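Local coordinates for protein anthranilate-CoA ligase (Stigmatella aurantiaca, PDB 4WV3) that belongs to the AMP-binding (ANL) enzymes, which pair a large N-terminal domain with a smaller C-terminal one, at residues Leu228-Tyr233 with Asn322-Ile327. Numbering follows the deposited sequence.
Sequences LIFPWY and NFHIFI. With 3UK (5'-O-[(S)-[(2-aminobenzoyl)oxy](hydroxy)phosphoryl]adenosine), chain C.
Between Phe230 and the bound 3UK lies the imidazole of His324, with a different partner on each face. Phe230 brings its edge to one face, CE2 sitting over the centre of the imidazole ring, a T-shaped pair with centroids 4.5 Å apart and planes at 71°. Over the opposite face, 3UK C29, an aromatic carbon of the 2-aminobenzoyl ring, is 3.7 Å from His324 CD2. The rim of Phe230 also meets the side chain's stem, since CB of His324 lies in the phenyl plane, 3.7 Å from CZ. With CG anti to its carbonyl carbon (chi1 -59°), Phe230 reaches from helix 221-234 of the AMP-binding domain to the turn that leads into strand 325-328, and so backs the wall of the ligand pocket as a second-shell residue. A hydrogen bond between His324 NE2 and the carbonyl O of Phe222, on the same helix, should limit rotation of the imidazole. Phe323 adds apolar packing beside this pair, its ring edge at CE2 lying 4.2 Å from CE1 of Phe230. On the ligand side Ile325 CG1 touches C29 of 3UK at 3.9 Å, while Asn322 ND2 donates to the backbone O of His324 (3.0 Å), approaching from above the carbonyl plane.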
ATOM      1  N   LEU A 228       5.862  -4.677   9.260  1.00 11.22           N
ATOM      2  CA  LEU A 228       5.854  -6.026   9.813  1.00 12.15           C
ATOM      3  C   LEU A 228       7.001  -6.880   9.283  1.00 15.84           C
ATOM      4  O   LEU A 228       7.919  -7.233  10.023  1.00 18.55           O
ATOM      5  CB  LEU A 228       4.515  -6.713   9.526  1.00 12.65           C
ATOM      6  CG  LEU A 228       3.949  -7.590  10.644  1.00 14.79           C
ATOM      7  CD1 LEU A 228       2.774  -8.413  10.138  1.00 15.77           C
ATOM      8  CD2 LEU A 228       5.031  -8.490  11.221  1.00 13.79           C
ATOM      9  N   ILE A 229       6.939  -7.212   7.998  1.00 14.60           N
ATOM     10  CA  ILE A 229       7.930  -8.080   7.378  1.00 14.97           C
ATOM     11  C   ILE A 229       9.329  -7.472   7.403  1.00 14.96           C
ATOM     12  O   ILE A 229      10.296  -8.135   7.778  1.00 16.93           O
ATOM     13  CB  ILE A 229       7.548  -8.415   5.924  1.00 13.14           C
ATOM     14  CG1 ILE A 229       6.140  -9.011   5.869  1.00 15.47           C
ATOM     15  CG2 ILE A 229       8.561  -9.369   5.309  1.00 10.60           C
ATOM     16  CD1 ILE A 229       5.972 -10.258   6.712  1.00 11.67           C
ATOM     17  N   PHE A 230       9.427  -6.206   7.011  1.00 12.16           N
ATOM     18  CA  PHE A 230      10.721  -5.527   6.949  1.00 15.63           C
ATOM     19  C   PHE A 230      11.371  -5.294   8.326  1.00 16.96           C
ATOM     20  O   PHE A 230      12.545  -5.617   8.506  1.00 17.11           O
ATOM     21  CB  PHE A 230      10.642  -4.212   6.152  1.00 16.99           C
ATOM     22  CG  PHE A 230      10.175  -4.376   4.724  1.00 18.86           C
ATOM     23  CD1 PHE A 230      10.001  -5.631   4.161  1.00 15.08           C
ATOM     24  CD2 PHE A 230       9.917  -3.262   3.941  1.00 19.15           C
ATOM     25  CE1 PHE A 230       9.575  -5.772   2.853  1.00 13.02           C
ATOM     26  CE2 PHE A 230       9.492  -3.396   2.632  1.00 17.74           C
ATOM     27  CZ  PHE A 230       9.321  -4.653   2.087  1.00 15.71           C
ATOM     28  N   PRO A 231      10.623  -4.733   9.302  1.00 19.36           N
ATOM     29  CA  PRO A 231      11.277  -4.505  10.596  1.00 20.00           C
ATOM     30  C   PRO A 231      11.627  -5.794  11.341  1.00 17.48           C
ATOM     31  O   PRO A 231      12.672  -5.852  11.983  1.00 20.88           O
ATOM     32  CB  PRO A 231      10.229  -3.711  11.385  1.00 17.32           C
ATOM     33  CG  PRO A 231       8.931  -4.063  10.752  1.00 12.56           C
ATOM     34  CD  PRO A 231       9.243  -4.212   9.296  1.00 13.50           C
ATOM     35  N   TRP A 232      10.768  -6.805  11.257  1.00 17.99           N
ATOM     36  CA  TRP A 232      11.021  -8.066  11.949  1.00 21.79           C
ATOM     37  C   TRP A 232      12.163  -8.847  11.303  1.00 21.83           C
ATOM     38  O   TRP A 232      12.772  -9.712  11.933  1.00 15.03           O
ATOM     39  CB  TRP A 232       9.753  -8.922  12.016  1.00 19.67           C
ATOM     40  CG  TRP A 232       8.775  -8.453  13.052  1.00 21.27           C
ATOM     41  CD1 TRP A 232       8.790  -7.259  13.710  1.00 18.39           C
ATOM     42  CD2 TRP A 232       7.647  -9.177  13.560  1.00 17.56           C
ATOM     43  NE1 TRP A 232       7.737  -7.190  14.590  1.00 20.13           N
ATOM     44  CE2 TRP A 232       7.022  -8.355  14.519  1.00 16.33           C
ATOM     45  CE3 TRP A 232       7.104 -10.438  13.295  1.00 16.26           C
ATOM     46  CZ2 TRP A 232       5.881  -8.752  15.212  1.00 13.41           C
ATOM     47  CZ3 TRP A 232       5.971 -10.830  13.986  1.00 17.67           C
ATOM     48  CH2 TRP A 232       5.374  -9.990  14.934  1.00 12.00           C
ATOM     49  N   TYR A 233      12.447  -8.530  10.045  1.00 18.19           N
ATOM     50  CA  TYR A 233      13.545  -9.160   9.323  1.00 19.00           C
ATOM     51  C   TYR A 233      14.892  -8.770   9.928  1.00 17.79           C
ATOM     52  O   TYR A 233      15.864  -9.522   9.838  1.00 17.51           O
ATOM     53  CB  TYR A 233      13.489  -8.778   7.842  1.00 16.27           C
ATOM     54  CG  TYR A 233      14.602  -9.358   6.999  1.00 15.92           C
ATOM     55  CD1 TYR A 233      14.609 -10.702   6.652  1.00 12.47           C
ATOM     56  CD2 TYR A 233      15.638  -8.557   6.537  1.00 16.17           C
ATOM     57  CE1 TYR A 233      15.623 -11.234   5.876  1.00 12.76           C
ATOM     58  CE2 TYR A 233      16.655  -9.080   5.762  1.00 15.97           C
ATOM     59  CZ  TYR A 233      16.643 -10.418   5.435  1.00 15.48           C
ATOM     60  OH  TYR A 233      17.656 -10.939   4.662  1.00 19.83           O
ATOM     61  N   ASN A 322       4.695  -6.621  -7.260  1.00 14.36           N
ATOM     62  CA  ASN A 322       6.102  -6.725  -6.886  1.00 15.71           C
ATOM     63  C   ASN A 322       6.254  -6.821  -5.372  1.00 11.98           C
ATOM     64  O   ASN A 322       7.365  -6.911  -4.850  1.00 15.76           O
ATOM     65  CB  ASN A 322       6.881  -5.518  -7.410  1.00 13.80           C
ATOM     66  CG  ASN A 322       8.382  -5.689  -7.277  1.00 18.38           C
ATOM     67  OD1 ASN A 322       8.934  -6.722  -7.655  1.00 14.15           O
ATOM     68  ND2 ASN A 322       9.047  -4.683  -6.720  1.00 15.02           N
ATOM     69  N   PHE A 323       5.129  -6.786  -4.665  1.00 14.18           N
ATOM     70  CA  PHE A 323       5.144  -6.842  -3.209  1.00 13.38           C
ATOM     71  C   PHE A 323       5.449  -5.473  -2.607  1.00 11.82           C
ATOM     72  O   PHE A 323       4.662  -4.941  -1.825  1.00 15.51           O
ATOM     73  CB  PHE A 323       6.166  -7.871  -2.722  1.00  9.41           C
ATOM     74  CG  PHE A 323       5.972  -8.290  -1.292  1.00  9.85           C
ATOM     75  CD1 PHE A 323       4.982  -9.197  -0.952  1.00 11.01           C
ATOM     76  CD2 PHE A 323       6.779  -7.777  -0.290  1.00 11.99           C
ATOM     77  CE1 PHE A 323       4.801  -9.584   0.362  1.00 11.21           C
ATOM     78  CE2 PHE A 323       6.602  -8.160   1.026  1.00 14.17           C
ATOM     79  CZ  PHE A 323       5.611  -9.066   1.353  1.00 10.99           C
ATOM     80  N   HIS A 324       6.595  -4.909  -2.975  1.00 12.29           N
ATOM     81  CA  HIS A 324       7.000  -3.599  -2.467  1.00 11.52           C
ATOM     82  C   HIS A 324       7.783  -2.719  -3.443  1.00 11.10           C
ATOM     83  O   HIS A 324       7.802  -2.968  -4.648  1.00 16.00           O
ATOM     84  CB  HIS A 324       7.780  -3.786  -1.164  1.00 12.55           C
ATOM     85  CG  HIS A 324       7.465  -2.755  -0.123  1.00 15.67           C
ATOM     86  ND1 HIS A 324       8.232  -1.626   0.065  1.00 13.54           N
ATOM     87  CD2 HIS A 324       6.457  -2.680   0.778  1.00 12.31           C
ATOM     88  CE1 HIS A 324       7.715  -0.902   1.040  1.00 13.22           C
ATOM     89  NE2 HIS A 324       6.638  -1.519   1.491  1.00 12.39           N
ATOM     90  N   ILE A 325       8.428  -1.693  -2.897  1.00 10.54           N
ATOM     91  CA  ILE A 325       9.049  -0.625  -3.679  1.00 14.35           C
ATOM     92  C   ILE A 325      10.186  -1.086  -4.593  1.00 12.64           C
ATOM     93  O   ILE A 325      11.058  -1.851  -4.180  1.00  9.65           O
ATOM     94  CB  ILE A 325       9.547   0.509  -2.752  1.00 12.43           C
ATOM     95  CG1 ILE A 325       8.373   1.102  -1.969  1.00 14.70           C
ATOM     96  CG2 ILE A 325      10.257   1.590  -3.546  1.00 11.14           C
ATOM     97  CD1 ILE A 325       8.742   2.288  -1.108  1.00 10.01           C
ATOM     98  N   PHE A 326      10.167  -0.612  -5.839  1.00 13.89           N
ATOM     99  CA  PHE A 326      11.203  -0.945  -6.815  1.00 15.84           C
ATOM    100  C   PHE A 326      11.969   0.286  -7.314  1.00 15.48           C
ATOM    101  O   PHE A 326      13.044   0.159  -7.901  1.00 14.85           O
ATOM    102  CB  PHE A 326      10.622  -1.747  -7.987  1.00 14.62           C
ATOM    103  CG  PHE A 326       9.396  -1.132  -8.603  1.00 14.05           C
ATOM    104  CD1 PHE A 326       9.497  -0.329  -9.726  1.00  9.46           C
ATOM    105  CD2 PHE A 326       8.140  -1.371  -8.067  1.00 14.80           C
ATOM    106  CE1 PHE A 326       8.371   0.235 -10.296  1.00 11.03           C
ATOM    107  CE2 PHE A 326       7.009  -0.810  -8.632  1.00 11.36           C
ATOM    108  CZ  PHE A 326       7.126  -0.006  -9.749  1.00 11.88           C
ATOM    109  N   ILE A 327      11.404   1.469  -7.088  1.00 11.96           N
ATOM    110  CA  ILE A 327      12.108   2.728  -7.329  1.00 12.19           C
ATOM    111  C   ILE A 327      11.915   3.623  -6.116  1.00 15.60           C
ATOM    112  O   ILE A 327      10.783   3.953  -5.765  1.00 11.62           O
ATOM    113  CB  ILE A 327      11.559   3.486  -8.552  1.00 15.31           C
ATOM    114  CG1 ILE A 327      11.361   2.551  -9.743  1.00 10.38           C
ATOM    115  CG2 ILE A 327      12.478   4.644  -8.918  1.00 13.31           C
ATOM    116  CD1 ILE A 327      10.658   3.207 -10.913  1.00 11.42           C
TER
HETATM  117  C10 3UK C 601       1.014   3.728  -7.762  1.00 15.41           C
HETATM  118  C15 3UK C 601       2.830   5.227  -6.946  1.00 14.30           C
HETATM  119  C17 3UK C 601       3.802   7.247  -7.683  1.00 16.80           C
HETATM  120  C21 3UK C 601       1.607   3.222  -9.048  1.00 16.10           C
HETATM  121  C26 3UK C 601       2.461  -0.045  -3.148  1.00 15.05           C
HETATM  122  C28 3UK C 601       4.449   0.877  -2.134  1.00 16.55           C
HETATM  123  O01 3UK C 601       0.468   1.102  -3.885  1.00 18.22           O
HETATM  124  C02 3UK C 601       1.154   0.112  -4.010  1.00 17.11           C
HETATM  125  O03 3UK C 601       0.615  -1.051  -4.625  1.00 21.84           O
HETATM  126  P04 3UK C 601      -0.777  -1.005  -5.393  1.00 17.89           P
HETATM  127  O05 3UK C 601      -1.107  -2.439  -5.916  1.00 26.99           O
HETATM  128  O06 3UK C 601      -0.739  -0.014  -6.655  1.00 11.48           O
HETATM  129  C07 3UK C 601       0.515   0.283  -7.288  1.00 10.92           C
HETATM  130  C08 3UK C 601       0.347   1.536  -8.097  1.00  9.51           C
HETATM  131  O09 3UK C 601       0.229   2.675  -7.216  1.00 16.06           O
HETATM  132  N11 3UK C 601       2.042   4.095  -6.843  1.00 15.39           N
HETATM  133  C12 3UK C 601       2.399   3.399  -5.722  1.00 14.80           C
HETATM  134  N13 3UK C 601       3.411   4.073  -5.107  1.00 14.71           N
HETATM  135  C14 3UK C 601       3.697   5.209  -5.846  1.00 14.12           C
HETATM  136  N16 3UK C 601       2.900   6.245  -7.843  1.00 13.53           N
HETATM  137  N18 3UK C 601       4.649   7.289  -6.663  1.00 19.80           N
HETATM  138  C19 3UK C 601       4.644   6.321  -5.734  1.00 16.53           C
HETATM  139  N20 3UK C 601       5.554   6.373  -4.645  1.00 15.28           N
HETATM  140  O22 3UK C 601       0.818   3.657 -10.140  1.00 13.20           O
HETATM  141  C23 3UK C 601       1.540   1.775  -8.930  1.00 11.91           C
HETATM  142  O24 3UK C 601       1.368   1.181 -10.232  1.00 18.26           O
HETATM  143  O25 3UK C 601      -1.875  -0.581  -4.433  1.00 14.46           O
HETATM  144  C27 3UK C 601       3.274   1.037  -2.909  1.00 15.38           C
HETATM  145  C29 3UK C 601       4.794  -0.410  -1.601  1.00 15.17           C
HETATM  146  C30 3UK C 601       3.984  -1.493  -1.843  1.00 15.68           C
HETATM  147  C31 3UK C 601       2.807  -1.335  -2.614  1.00 16.48           C
HETATM  148  N32 3UK C 601       1.943  -2.487  -2.871  1.00 18.68           N